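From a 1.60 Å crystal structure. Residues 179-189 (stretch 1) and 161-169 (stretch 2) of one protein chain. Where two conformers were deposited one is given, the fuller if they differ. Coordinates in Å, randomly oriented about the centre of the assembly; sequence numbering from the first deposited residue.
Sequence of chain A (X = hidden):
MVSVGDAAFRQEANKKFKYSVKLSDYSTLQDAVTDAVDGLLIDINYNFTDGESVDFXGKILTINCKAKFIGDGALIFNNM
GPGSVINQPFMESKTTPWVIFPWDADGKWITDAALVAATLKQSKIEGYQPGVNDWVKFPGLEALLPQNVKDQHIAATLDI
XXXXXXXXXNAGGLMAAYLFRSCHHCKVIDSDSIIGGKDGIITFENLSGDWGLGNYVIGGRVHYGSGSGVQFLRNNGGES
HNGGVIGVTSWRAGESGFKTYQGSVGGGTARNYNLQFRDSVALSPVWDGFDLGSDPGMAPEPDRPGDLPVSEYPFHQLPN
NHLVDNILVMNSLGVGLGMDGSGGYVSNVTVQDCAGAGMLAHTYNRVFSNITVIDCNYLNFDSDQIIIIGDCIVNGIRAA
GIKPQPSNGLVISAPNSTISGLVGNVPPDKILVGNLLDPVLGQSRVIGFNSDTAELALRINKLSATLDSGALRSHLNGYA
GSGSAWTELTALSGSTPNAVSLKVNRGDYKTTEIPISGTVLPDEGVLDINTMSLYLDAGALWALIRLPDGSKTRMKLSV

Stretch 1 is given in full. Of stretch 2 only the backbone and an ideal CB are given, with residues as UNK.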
# COMPACT_ATOMS: atom_id res chain seq x y z
N LEU A 179 -14.55 -28.07 -1.45
CA LEU A 179 -13.76 -28.60 -2.55
C LEU A 179 -14.56 -28.44 -3.81
O LEU A 179 -15.71 -28.84 -3.85
CB LEU A 179 -13.47 -30.08 -2.30
CG LEU A 179 -12.89 -30.87 -3.47
CD1 LEU A 179 -11.58 -30.28 -3.94
CD2 LEU A 179 -12.74 -32.29 -3.03
N PHE A 180 -13.99 -27.78 -4.82
CA PHE A 180 -14.60 -27.64 -6.13
C PHE A 180 -13.78 -28.47 -7.10
O PHE A 180 -12.59 -28.16 -7.33
CB PHE A 180 -14.56 -26.17 -6.55
CG PHE A 180 -15.52 -25.29 -5.78
CD1 PHE A 180 -15.15 -24.79 -4.53
CD2 PHE A 180 -16.72 -24.94 -6.31
CE1 PHE A 180 -16.06 -24.01 -3.81
CE2 PHE A 180 -17.57 -24.12 -5.66
CZ PHE A 180 -17.24 -23.64 -4.43
N ARG A 181 -14.40 -29.46 -7.77
CA ARG A 181 -13.69 -30.34 -8.69
C ARG A 181 -14.18 -30.01 -10.11
O ARG A 181 -15.41 -30.04 -10.37
CB ARG A 181 -14.05 -31.79 -8.41
CG ARG A 181 -13.51 -32.36 -7.14
CD ARG A 181 -13.90 -33.82 -7.12
NE ARG A 181 -13.59 -34.49 -5.87
CZ ARG A 181 -12.38 -34.99 -5.59
NH1 ARG A 181 -11.38 -34.80 -6.43
NH2 ARG A 181 -12.17 -35.60 -4.43
N SER A 182 -13.27 -29.66 -11.00
CA SER A 182 -13.54 -29.35 -12.39
C SER A 182 -14.57 -28.20 -12.57
O SER A 182 -15.41 -28.25 -13.51
CB SER A 182 -14.05 -30.59 -13.10
OG SER A 182 -13.05 -31.56 -13.07
N CYS A 183 -14.48 -27.19 -11.72
CA CYS A 183 -15.38 -26.06 -11.76
C CYS A 183 -14.71 -24.86 -12.41
O CYS A 183 -13.49 -24.78 -12.43
CB CYS A 183 -15.87 -25.67 -10.36
SG CYS A 183 -16.88 -27.00 -9.61
N HIS A 184 -15.54 -23.90 -12.80
CA HIS A 184 -15.09 -22.65 -13.43
C HIS A 184 -15.99 -21.47 -13.03
O HIS A 184 -17.19 -21.65 -12.83
CB HIS A 184 -15.09 -22.76 -14.95
CG HIS A 184 -14.18 -23.80 -15.48
ND1 HIS A 184 -14.56 -25.12 -15.64
CD2 HIS A 184 -12.89 -23.72 -15.91
CE1 HIS A 184 -13.54 -25.81 -16.10
NE2 HIS A 184 -12.52 -24.99 -16.29
N HIS A 185 -15.40 -20.28 -12.86
CA HIS A 185 -16.15 -19.11 -12.43
C HIS A 185 -16.91 -19.28 -11.12
O HIS A 185 -17.96 -18.66 -10.95
CB HIS A 185 -17.08 -18.69 -13.56
CG HIS A 185 -16.32 -18.20 -14.74
ND1 HIS A 185 -16.17 -18.95 -15.89
CD2 HIS A 185 -15.58 -17.08 -14.92
CE1 HIS A 185 -15.39 -18.29 -16.73
NE2 HIS A 185 -15.03 -17.15 -16.18
N CYS A 186 -16.34 -20.06 -10.21
CA CYS A 186 -16.94 -20.31 -8.89
C CYS A 186 -16.22 -19.46 -7.84
O CYS A 186 -15.05 -19.18 -7.96
CB CYS A 186 -16.94 -21.80 -8.50
SG CYS A 186 -18.06 -22.77 -9.60
N LYS A 187 -16.97 -19.02 -6.84
CA LYS A 187 -16.38 -18.15 -5.82
C LYS A 187 -16.79 -18.55 -4.42
O LYS A 187 -17.95 -18.96 -4.22
CB LYS A 187 -16.80 -16.72 -6.10
CG LYS A 187 -16.35 -16.16 -7.46
CD LYS A 187 -16.88 -14.76 -7.72
CE LYS A 187 -16.93 -14.42 -9.25
NZ LYS A 187 -17.80 -15.32 -10.20
N VAL A 188 -15.88 -18.34 -3.46
CA VAL A 188 -16.16 -18.56 -2.06
C VAL A 188 -15.95 -17.20 -1.40
O VAL A 188 -14.84 -16.70 -1.37
CB VAL A 188 -15.26 -19.64 -1.44
CG1 VAL A 188 -15.57 -19.81 0.05
CG2 VAL A 188 -15.50 -20.98 -2.19
N ILE A 189 -17.05 -16.58 -0.96
CA ILE A 189 -17.07 -15.22 -0.54
C ILE A 189 -17.34 -15.08 0.98
O ILE A 189 -18.23 -15.77 1.54
CB ILE A 189 -18.19 -14.44 -1.30
CG1 ILE A 189 -17.91 -14.44 -2.81
CG2 ILE A 189 -18.36 -13.04 -0.76
CD1 ILE A 189 -19.18 -14.23 -3.62
N UNK A 161 -19.12 -30.53 -7.92
CA UNK A 161 -18.49 -31.16 -9.08
C UNK A 161 -18.99 -30.59 -10.41
O UNK A 161 -20.18 -30.40 -10.61
CB UNK A 161 -18.74 -32.67 -9.05
N UNK A 162 -18.04 -30.22 -11.27
CA UNK A 162 -18.33 -29.73 -12.63
C UNK A 162 -19.42 -28.68 -12.74
O UNK A 162 -20.35 -28.79 -13.56
CB UNK A 162 -18.72 -30.92 -13.51
N UNK A 163 -19.29 -27.64 -11.94
CA UNK A 163 -20.24 -26.53 -11.92
C UNK A 163 -19.60 -25.27 -12.52
O UNK A 163 -18.38 -25.15 -12.61
CB UNK A 163 -20.72 -26.26 -10.49
N UNK A 164 -20.44 -24.33 -12.88
CA UNK A 164 -20.00 -23.03 -13.40
C UNK A 164 -20.79 -21.95 -12.68
O UNK A 164 -22.01 -22.08 -12.51
CB UNK A 164 -20.19 -22.93 -14.92
N UNK A 165 -20.11 -20.88 -12.26
CA UNK A 165 -20.76 -19.69 -11.66
C UNK A 165 -21.60 -20.05 -10.44
O UNK A 165 -22.79 -19.66 -10.34
CB UNK A 165 -21.64 -18.99 -12.69
N UNK A 166 -21.07 -20.88 -9.59
CA UNK A 166 -21.69 -21.19 -8.31
C UNK A 166 -20.94 -20.40 -7.27
O UNK A 166 -19.70 -20.37 -7.29
CB UNK A 166 -21.67 -22.69 -8.00
N UNK A 167 -21.69 -19.75 -6.39
CA UNK A 167 -21.10 -18.95 -5.28
C UNK A 167 -21.50 -19.54 -3.94
O UNK A 167 -22.67 -19.85 -3.74
CB UNK A 167 -21.55 -17.49 -5.36
N UNK A 168 -20.53 -19.63 -3.04
CA UNK A 168 -20.78 -19.99 -1.62
C UNK A 168 -20.50 -18.71 -0.83
O UNK A 168 -19.48 -18.06 -1.07
CB UNK A 168 -19.91 -21.15 -1.15
N UNK A 169 -21.45 -18.29 -0.01
CA UNK A 169 -21.31 -17.06 0.74
C UNK A 169 -21.37 -17.33 2.24
O UNK A 169 -22.22 -18.11 2.69
CB UNK A 169 -22.40 -16.06 0.33

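Stretch 2 runs parallel to stretch 1, one rung away, so each position is read against the residue beside it.

Position 161 pairs with R181, and its CB leaves on the same face as that long side chain. The neighbour offers an aliphatic shaft ending in positive charge; an acid, a polar chain or another long flexible chain would suit. The residue is R161. It follows its neighbour's course, CD of R181 lying 3.7 Å from NE of R161, and tolerates like charge, with R181 NE 3.7 Å from R161 NH2.

At 162 the backbone turns to phi/psi 48/51, a left-handed conformation that favours glycine, asparagine or aspartate but admits small polar residues. CB points away overall, and the backbone does the work. S162 N donates to R181 O at 2.8 Å.

Position 163 looks sideways at two sulfurs: its ideal CB is 4.0 Å from C183 SG and 4.5 Å from C186 SG. Something small and apolar fits, alanine or perhaps cysteine or valine. A163 rests its methyl there. Its N donates to C183 SG at 3.4 Å, its O accepts from H184 N at 3.1 Å, and a water bonded to that O also reaches S182 O and H184 ND1.

Position 164 is extended, its CB sideways and 3.9 Å from H184 O. Little grips a side chain here, so serine, threonine or another small polar residue would do. S164 shares a water with H185: OG lies 3.0 Å from it, while the link from H185 ND1, 3.4 Å, is weak.

Position 165 is again left-handed, at 57/43, with CB away overall. Yet the H185 ring offers a flat surface to a chain long enough to turn back, whether aromatic, amide or arginine. R165 does so, with chi2 off its wells at -107°: its guanidinium lies flat on the ring, centres 3.9 Å apart and planes at 10°. R165 N donates to H184 O at 3.1 Å.

At 166, CB sits 3.9 Å from C186 SG and 4.9 Å from F180 CE2, inviting a branched aliphatic. V166 supplies it; its N donates to C186 SG at 3.6 Å, and its O accepts from K187 N at 3.1 Å.

Position 167 shares a face with K187 and I189. A lysine nearby favours an acid, though glutamine or an aliphatic could pack. E167 leaves its OE2 4.4 Å from K187 NZ, beyond a salt bridge, and places OE1 3.0 Å from I189 CD1.

Position 168 takes the other face, beside V188 and F180, and asks for a large aliphatic. I168 sets CD1 3.6 Å from F180 CZ, while its N and O bond K187 O and I189 N, at 2.9 and 2.8 Å.

Position 169 returns to the face of 167, beside I189; a long or branched chain suits. R169 runs out extended along that face, its NE making a salt bridge to E167 OE1 at 2.9 Å.

Stretch 2, residues 161-169: RSASRVEIR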
# COMPACT_ATOMS: atom_id res chain seq x y z
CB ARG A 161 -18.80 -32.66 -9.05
CG ARG A 161 -18.09 -33.28 -7.92
CD ARG A 161 -18.05 -34.72 -7.96
NE ARG A 161 -17.33 -35.18 -6.80
CZ ARG A 161 -17.15 -36.46 -6.49
NH1 ARG A 161 -17.65 -37.41 -7.30
NH2 ARG A 161 -16.48 -36.80 -5.38
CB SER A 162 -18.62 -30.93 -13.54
OG SER A 162 -17.52 -31.83 -13.59
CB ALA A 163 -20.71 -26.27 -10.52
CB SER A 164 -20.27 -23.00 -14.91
OG SER A 164 -20.09 -21.70 -15.38
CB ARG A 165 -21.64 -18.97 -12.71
CG ARG A 165 -20.95 -18.64 -14.01
CD ARG A 165 -20.62 -17.19 -14.22
NE ARG A 165 -20.02 -17.02 -15.56
CZ ARG A 165 -19.16 -16.06 -15.93
NH1 ARG A 165 -18.76 -15.12 -15.09
NH2 ARG A 165 -18.69 -16.06 -17.18
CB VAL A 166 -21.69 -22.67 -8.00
CG1 VAL A 166 -22.12 -22.98 -6.53
CG2 VAL A 166 -22.53 -23.41 -9.00
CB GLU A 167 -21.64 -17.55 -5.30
CG GLU A 167 -21.01 -16.70 -6.38
CD GLU A 167 -21.09 -15.20 -6.06
OE1 GLU A 167 -21.74 -14.81 -5.07
OE2 GLU A 167 -20.51 -14.40 -6.83
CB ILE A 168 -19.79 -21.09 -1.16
CG1 ILE A 168 -20.14 -22.41 -1.84
CG2 ILE A 168 -19.87 -21.23 0.35
CD1 ILE A 168 -19.25 -23.57 -1.45
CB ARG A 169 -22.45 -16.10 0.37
CG ARG A 169 -22.45 -15.69 -1.12
CD ARG A 169 -23.61 -14.77 -1.47
NE ARG A 169 -23.64 -14.54 -2.92
CZ ARG A 169 -24.71 -14.13 -3.60
NH1 ARG A 169 -25.86 -13.88 -2.99
NH2 ARG A 169 -24.61 -13.97 -4.91
O HOH W 1 -17.27 -26.12 -15.08
O HOH W 2 -17.68 -21.79 -17.09
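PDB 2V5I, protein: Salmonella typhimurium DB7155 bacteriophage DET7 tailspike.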